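Local coordinates for protein D-glyceraldehyde dehydrogenase (NADP(+)) (Thermoplasma acidophilum, PDB 5IZD) that oxidises D-glyceraldehyde to (R)-glycerate with NADP(+) in the non-phosphorylated Entner-Doudoroff pathway of this archaeon, at residues A[400-412]-A[444-456]. Sequence-based numbering, arbitrary orientation.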
loop_
_atom_site.group_PDB
_atom_site.type_symbol
_atom_site.label_atom_id
_atom_site.label_comp_id
_atom_site.label_asym_id
_atom_site.label_seq_id
_atom_site.Cartn_x
_atom_site.Cartn_y
_atom_site.Cartn_z
ATOM N N ASP A 400 -30.262 -9.619 10.541
ATOM C CA ASP A 400 -30.674 -10.859 9.840
ATOM C C ASP A 400 -31.634 -10.588 8.660
ATOM O O ASP A 400 -31.528 -11.225 7.628
ATOM C CB ASP A 400 -31.355 -11.862 10.792
ATOM C CG ASP A 400 -30.378 -12.526 11.749
ATOM O OD1 ASP A 400 -29.152 -12.480 11.520
ATOM O OD2 ASP A 400 -30.855 -13.113 12.731
ATOM N N LEU A 401 -32.567 -9.677 8.865
ATOM C CA LEU A 401 -33.498 -9.294 7.837
ATOM C C LEU A 401 -32.766 -8.618 6.639
ATOM O O LEU A 401 -33.062 -8.925 5.463
ATOM C CB LEU A 401 -34.597 -8.390 8.381
ATOM C CG LEU A 401 -35.563 -9.078 9.346
ATOM C CD1 LEU A 401 -36.413 -7.991 9.959
ATOM C CD2 LEU A 401 -36.502 -10.121 8.742
ATOM N N ALA A 402 -31.859 -7.702 6.964
ATOM C CA ALA A 402 -31.026 -7.023 6.003
ATOM C C ALA A 402 -30.202 -7.992 5.169
ATOM O O ALA A 402 -30.154 -7.868 3.911
ATOM C CB ALA A 402 -30.133 -6.013 6.678
ATOM N N ASN A 403 -29.594 -8.960 5.827
ATOM C CA ASN A 403 -28.759 -9.920 5.140
ATOM C C ASN A 403 -29.538 -11.011 4.404
ATOM O O ASN A 403 -28.934 -11.739 3.624
ATOM C CB ASN A 403 -27.730 -10.547 6.089
ATOM C CG ASN A 403 -26.701 -9.551 6.582
ATOM O OD1 ASN A 403 -26.329 -8.604 5.896
ATOM N ND2 ASN A 403 -26.213 -9.784 7.772
ATOM N N ASP A 404 -30.854 -11.107 4.647
ATOM C CA ASP A 404 -31.707 -12.118 4.043
ATOM C C ASP A 404 -32.086 -11.643 2.621
ATOM O O ASP A 404 -33.211 -11.170 2.374
ATOM C CB ASP A 404 -32.942 -12.384 4.930
ATOM C CG ASP A 404 -33.921 -13.358 4.329
ATOM O OD1 ASP A 404 -33.522 -14.297 3.622
ATOM O OD2 ASP A 404 -35.136 -13.158 4.531
ATOM N N SER A 405 -31.146 -11.815 1.704
ATOM C CA SER A 405 -31.258 -11.284 0.341
ATOM C C SER A 405 -30.296 -11.956 -0.558
ATOM O O SER A 405 -29.158 -12.166 -0.163
ATOM C CB SER A 405 -30.922 -9.769 0.315
ATOM O OG SER A 405 -31.305 -9.162 -0.919
ATOM N N LYS A 406 -30.659 -12.178 -1.830
ATOM C CA LYS A 406 -29.618 -12.579 -2.763
ATOM C C LYS A 406 -28.758 -11.383 -3.205
ATOM O O LYS A 406 -27.742 -11.567 -3.902
ATOM C CB LYS A 406 -30.206 -13.322 -3.963
ATOM C CG LYS A 406 -30.944 -12.440 -4.955
ATOM C CD LYS A 406 -31.663 -13.319 -5.946
ATOM C CE LYS A 406 -32.341 -12.454 -6.973
ATOM N NZ LYS A 406 -33.167 -13.375 -7.786
ATOM N N TYR A 407 -29.162 -10.169 -2.829
ATOM C CA TYR A 407 -28.411 -8.999 -3.173
ATOM C C TYR A 407 -27.519 -8.557 -2.033
ATOM O O TYR A 407 -27.603 -9.068 -0.903
ATOM C CB TYR A 407 -29.364 -7.898 -3.563
ATOM C CG TYR A 407 -30.291 -8.237 -4.695
ATOM C CD1 TYR A 407 -29.882 -8.137 -6.032
ATOM C CD2 TYR A 407 -31.606 -8.615 -4.437
ATOM C CE1 TYR A 407 -30.759 -8.441 -7.064
ATOM C CE2 TYR A 407 -32.506 -8.890 -5.449
ATOM C CZ TYR A 407 -32.096 -8.769 -6.776
ATOM O OH TYR A 407 -33.023 -9.064 -7.760
ATOM N N GLY A 408 -26.630 -7.625 -2.352
ATOM C CA GLY A 408 -25.598 -7.171 -1.436
ATOM C C GLY A 408 -24.812 -5.913 -1.731
ATOM O O GLY A 408 -23.582 -5.791 -1.385
ATOM N N LEU A 409 -25.455 -4.939 -2.356
ATOM C CA LEU A 409 -24.700 -3.752 -2.714
ATOM C C LEU A 409 -24.850 -2.665 -1.632
ATOM O O LEU A 409 -24.075 -2.693 -0.655
ATOM C CB LEU A 409 -24.987 -3.348 -4.139
ATOM C CG LEU A 409 -24.522 -2.014 -4.733
ATOM C CD1 LEU A 409 -23.160 -1.624 -4.314
ATOM C CD2 LEU A 409 -24.614 -2.048 -6.261
ATOM N N ALA A 410 -25.851 -1.791 -1.717
ATOM C CA ALA A 410 -25.970 -0.688 -0.745
ATOM C C ALA A 410 -26.930 -0.979 0.384
ATOM O O ALA A 410 -27.728 -1.916 0.309
ATOM C CB ALA A 410 -26.419 0.566 -1.456
ATOM N N SER A 411 -26.836 -0.154 1.420
ATOM C CA SER A 411 -27.669 -0.260 2.591
ATOM C C SER A 411 -27.567 1.074 3.359
ATOM O O SER A 411 -26.613 1.832 3.124
ATOM C CB SER A 411 -27.215 -1.464 3.470
ATOM O OG SER A 411 -25.906 -1.245 3.949
ATOM N N TYR A 412 -28.568 1.352 4.207
ATOM C CA TYR A 412 -28.735 2.634 4.904
ATOM C C TYR A 412 -29.136 2.377 6.337
ATOM O O TYR A 412 -29.981 1.516 6.595
ATOM C CB TYR A 412 -29.797 3.545 4.239
ATOM C CG TYR A 412 -29.489 3.849 2.783
ATOM C CD1 TYR A 412 -29.889 2.990 1.801
ATOM C CD2 TYR A 412 -28.811 5.002 2.412
ATOM C CE1 TYR A 412 -29.622 3.247 0.449
ATOM C CE2 TYR A 412 -28.495 5.264 1.047
ATOM C CZ TYR A 412 -28.890 4.377 0.078
ATOM O OH TYR A 412 -28.556 4.556 -1.238
ATOM N N GLN A 444 -13.711 8.065 -4.466
ATOM C CA GLN A 444 -12.677 7.503 -3.577
ATOM C C GLN A 444 -13.146 6.222 -2.900
ATOM O O GLN A 444 -12.331 5.542 -2.252
ATOM C CB GLN A 444 -12.160 8.509 -2.498
ATOM C CG GLN A 444 -13.202 9.123 -1.571
ATOM C CD GLN A 444 -13.824 10.417 -2.160
ATOM O OE1 GLN A 444 -14.066 10.556 -3.383
ATOM N NE2 GLN A 444 -14.113 11.343 -1.279
ATOM N N GLY A 445 -14.461 5.959 -2.967
ATOM C CA GLY A 445 -15.017 4.676 -2.515
ATOM C C GLY A 445 -14.861 3.499 -3.461
ATOM O O GLY A 445 -14.685 3.686 -4.625
ATOM N N TYR A 446 -14.911 2.277 -2.973
ATOM C CA TYR A 446 -14.795 1.122 -3.832
ATOM C C TYR A 446 -16.191 0.553 -3.943
ATOM O O TYR A 446 -16.637 -0.135 -3.082
ATOM C CB TYR A 446 -13.812 0.104 -3.284
ATOM C CG TYR A 446 -13.622 -1.153 -4.083
ATOM C CD1 TYR A 446 -12.942 -1.141 -5.273
ATOM C CD2 TYR A 446 -14.073 -2.357 -3.626
ATOM C CE1 TYR A 446 -12.749 -2.277 -5.978
ATOM C CE2 TYR A 446 -13.872 -3.501 -4.334
ATOM C CZ TYR A 446 -13.210 -3.441 -5.511
ATOM O OH TYR A 446 -13.018 -4.549 -6.223
ATOM N N HIS A 447 -16.870 0.876 -5.029
ATOM C CA HIS A 447 -18.252 0.510 -5.268
ATOM C C HIS A 447 -18.318 -0.963 -5.647
ATOM O O HIS A 447 -17.837 -1.344 -6.704
ATOM C CB HIS A 447 -18.785 1.348 -6.445
ATOM C CG HIS A 447 -20.267 1.345 -6.616
ATOM N ND1 HIS A 447 -21.119 1.772 -5.622
ATOM C CD2 HIS A 447 -21.046 1.149 -7.719
ATOM C CE1 HIS A 447 -22.364 1.784 -6.083
ATOM N NE2 HIS A 447 -22.347 1.386 -7.344
ATOM N N THR A 448 -18.956 -1.771 -4.813
ATOM C CA THR A 448 -18.891 -3.207 -4.937
ATOM C C THR A 448 -19.971 -3.797 -4.034
ATOM O O THR A 448 -20.681 -3.085 -3.313
ATOM C CB THR A 448 -17.447 -3.687 -4.505
ATOM O OG1 THR A 448 -17.213 -5.038 -4.908
ATOM C CG2 THR A 448 -17.264 -3.570 -3.001
ATOM N N GLY A 449 -20.080 -5.110 -4.029
ATOM C CA GLY A 449 -20.979 -5.759 -3.104
ATOM C C GLY A 449 -20.788 -7.228 -2.976
ATOM O O GLY A 449 -19.869 -7.789 -3.558
ATOM N N PHE A 450 -21.673 -7.826 -2.198
ATOM C CA PHE A 450 -21.646 -9.255 -1.879
ATOM C C PHE A 450 -22.708 -9.980 -2.694
ATOM O O PHE A 450 -23.628 -9.347 -3.256
ATOM C CB PHE A 450 -21.945 -9.499 -0.361
ATOM C CG PHE A 450 -20.910 -8.941 0.565
ATOM C CD1 PHE A 450 -20.854 -7.591 0.815
ATOM C CD2 PHE A 450 -19.943 -9.779 1.149
ATOM C CE1 PHE A 450 -19.860 -7.063 1.637
ATOM C CE2 PHE A 450 -18.939 -9.268 1.978
ATOM C CZ PHE A 450 -18.923 -7.910 2.246
ATOM N N ARG A 451 -22.611 -11.311 -2.704
ATOM C CA ARG A 451 -23.644 -12.181 -3.225
ATOM C C ARG A 451 -23.891 -11.859 -4.732
ATOM O O ARG A 451 -22.952 -11.836 -5.489
ATOM C CB ARG A 451 -24.871 -12.148 -2.331
ATOM C CG ARG A 451 -24.583 -12.846 -0.978
ATOM C CD ARG A 451 -25.726 -12.821 -0.012
ATOM N NE ARG A 451 -26.211 -11.465 0.339
ATOM C CZ ARG A 451 -25.609 -10.592 1.184
ATOM N NH1 ARG A 451 -24.427 -10.857 1.782
ATOM N NH2 ARG A 451 -26.182 -9.419 1.422
ATOM N N MET A 452 -25.102 -11.522 -5.149
ATOM C CA MET A 452 -25.349 -11.394 -6.591
ATOM C C MET A 452 -24.969 -10.049 -7.175
ATOM O O MET A 452 -25.305 -9.796 -8.339
ATOM C CB MET A 452 -26.817 -11.740 -6.947
ATOM C CG MET A 452 -27.253 -13.191 -6.746
ATOM S SD MET A 452 -26.155 -14.396 -7.498
ATOM C CE MET A 452 -26.483 -13.988 -9.231
ATOM N N THR A 453 -24.215 -9.228 -6.465
ATOM C CA THR A 453 -23.862 -7.906 -6.891
ATOM C C THR A 453 -22.948 -7.936 -8.132
ATOM O O THR A 453 -23.022 -7.062 -8.971
ATOM C CB THR A 453 -23.133 -7.090 -5.793
ATOM O OG1 THR A 453 -23.919 -7.012 -4.572
ATOM C CG2 THR A 453 -22.811 -5.649 -6.319
ATOM N N GLY A 454 -22.011 -8.879 -8.197
ATOM C CA GLY A 454 -21.267 -9.051 -9.436
ATOM C C GLY A 454 -19.833 -9.449 -9.189
ATOM O O GLY A 454 -19.589 -10.438 -8.499
ATOM N N GLN A 455 -18.907 -8.741 -9.799
ATOM C CA GLN A 455 -17.487 -9.127 -9.800
ATOM C C GLN A 455 -16.713 -7.824 -9.683
ATOM O O GLN A 455 -17.009 -6.825 -10.371
ATOM C CB GLN A 455 -17.085 -9.881 -11.089
ATOM C CG GLN A 455 -17.788 -11.232 -11.365
ATOM C CD GLN A 455 -17.457 -12.316 -10.322
ATOM O OE1 GLN A 455 -16.486 -12.195 -9.636
ATOM N NE2 GLN A 455 -18.305 -13.276 -10.139
ATOM N N ALA A 456 -15.712 -7.876 -8.816
ATOM C CA ALA A 456 -14.763 -6.836 -8.590
ATOM C C ALA A 456 -15.490 -5.564 -8.124
ATOM O O ALA A 456 -16.462 -5.674 -7.392
ATOM C CB ALA A 456 -13.902 -6.636 -9.802
HETATM O O HOH W 1 -26.400 -6.968 -5.118
#
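Arg-451 donates to two carbonyls, Ser-405 O and Tyr-407 O, and supplies all the direct side-chain hydrogen bonds between the two segments. Its NH2 lies 2.7 Å from Tyr-407 O, on a lone pair in the carbonyl plane, though the bond is bent (133°) and tilted from the guanidinium plane; NE adds weak bonds to the same oxygen and to Ser-405 O (3.1 Å). A bend at chi3 (-58°) brings the guanidinium edge to both oxygens, with Asn-403 O over one face, offset toward the rim. NH1 goes to Arg-429 O, and CB touches Lys-406 O. A methionine in its place would probably leave Tyr-407 O without its charged donor and the 405-407 turn less firmly fixed.

Backbone bonds set the pairing: Met-452 N to Lys-406 O (2.9 Å) and Phe-450 N to Gly-408 O (2.9 Å), the latter donor lying above the carbonyl plane. A side chain on Gly-408 would run into Phe-450 O. Water 1 accepts from Gly-408 N and donates to Thr-453 OG1, which itself donates to Phe-450 O (2.7 Å).

Leu-409 CD1 sits over the His-447 ring, 4.3 Å from its centroid and 26° off the normal, a CH-pi contact, while Leu-409 CB meets Thr-453 CG2 (3.8 Å).

His-447 ND1 bonds Glu-432, and its side chain nears that of Glu-247, the predicted proton acceptor. Met-452 also packs on helix 227-236, and Phe-450 on Lys-469 of a second subunit. Strand 410-414 runs between 252-256 and 432-435, whereas 454-455 pairs antiparallel with 243-247, joining two sheets of the aldehyde dehydrogenase fold.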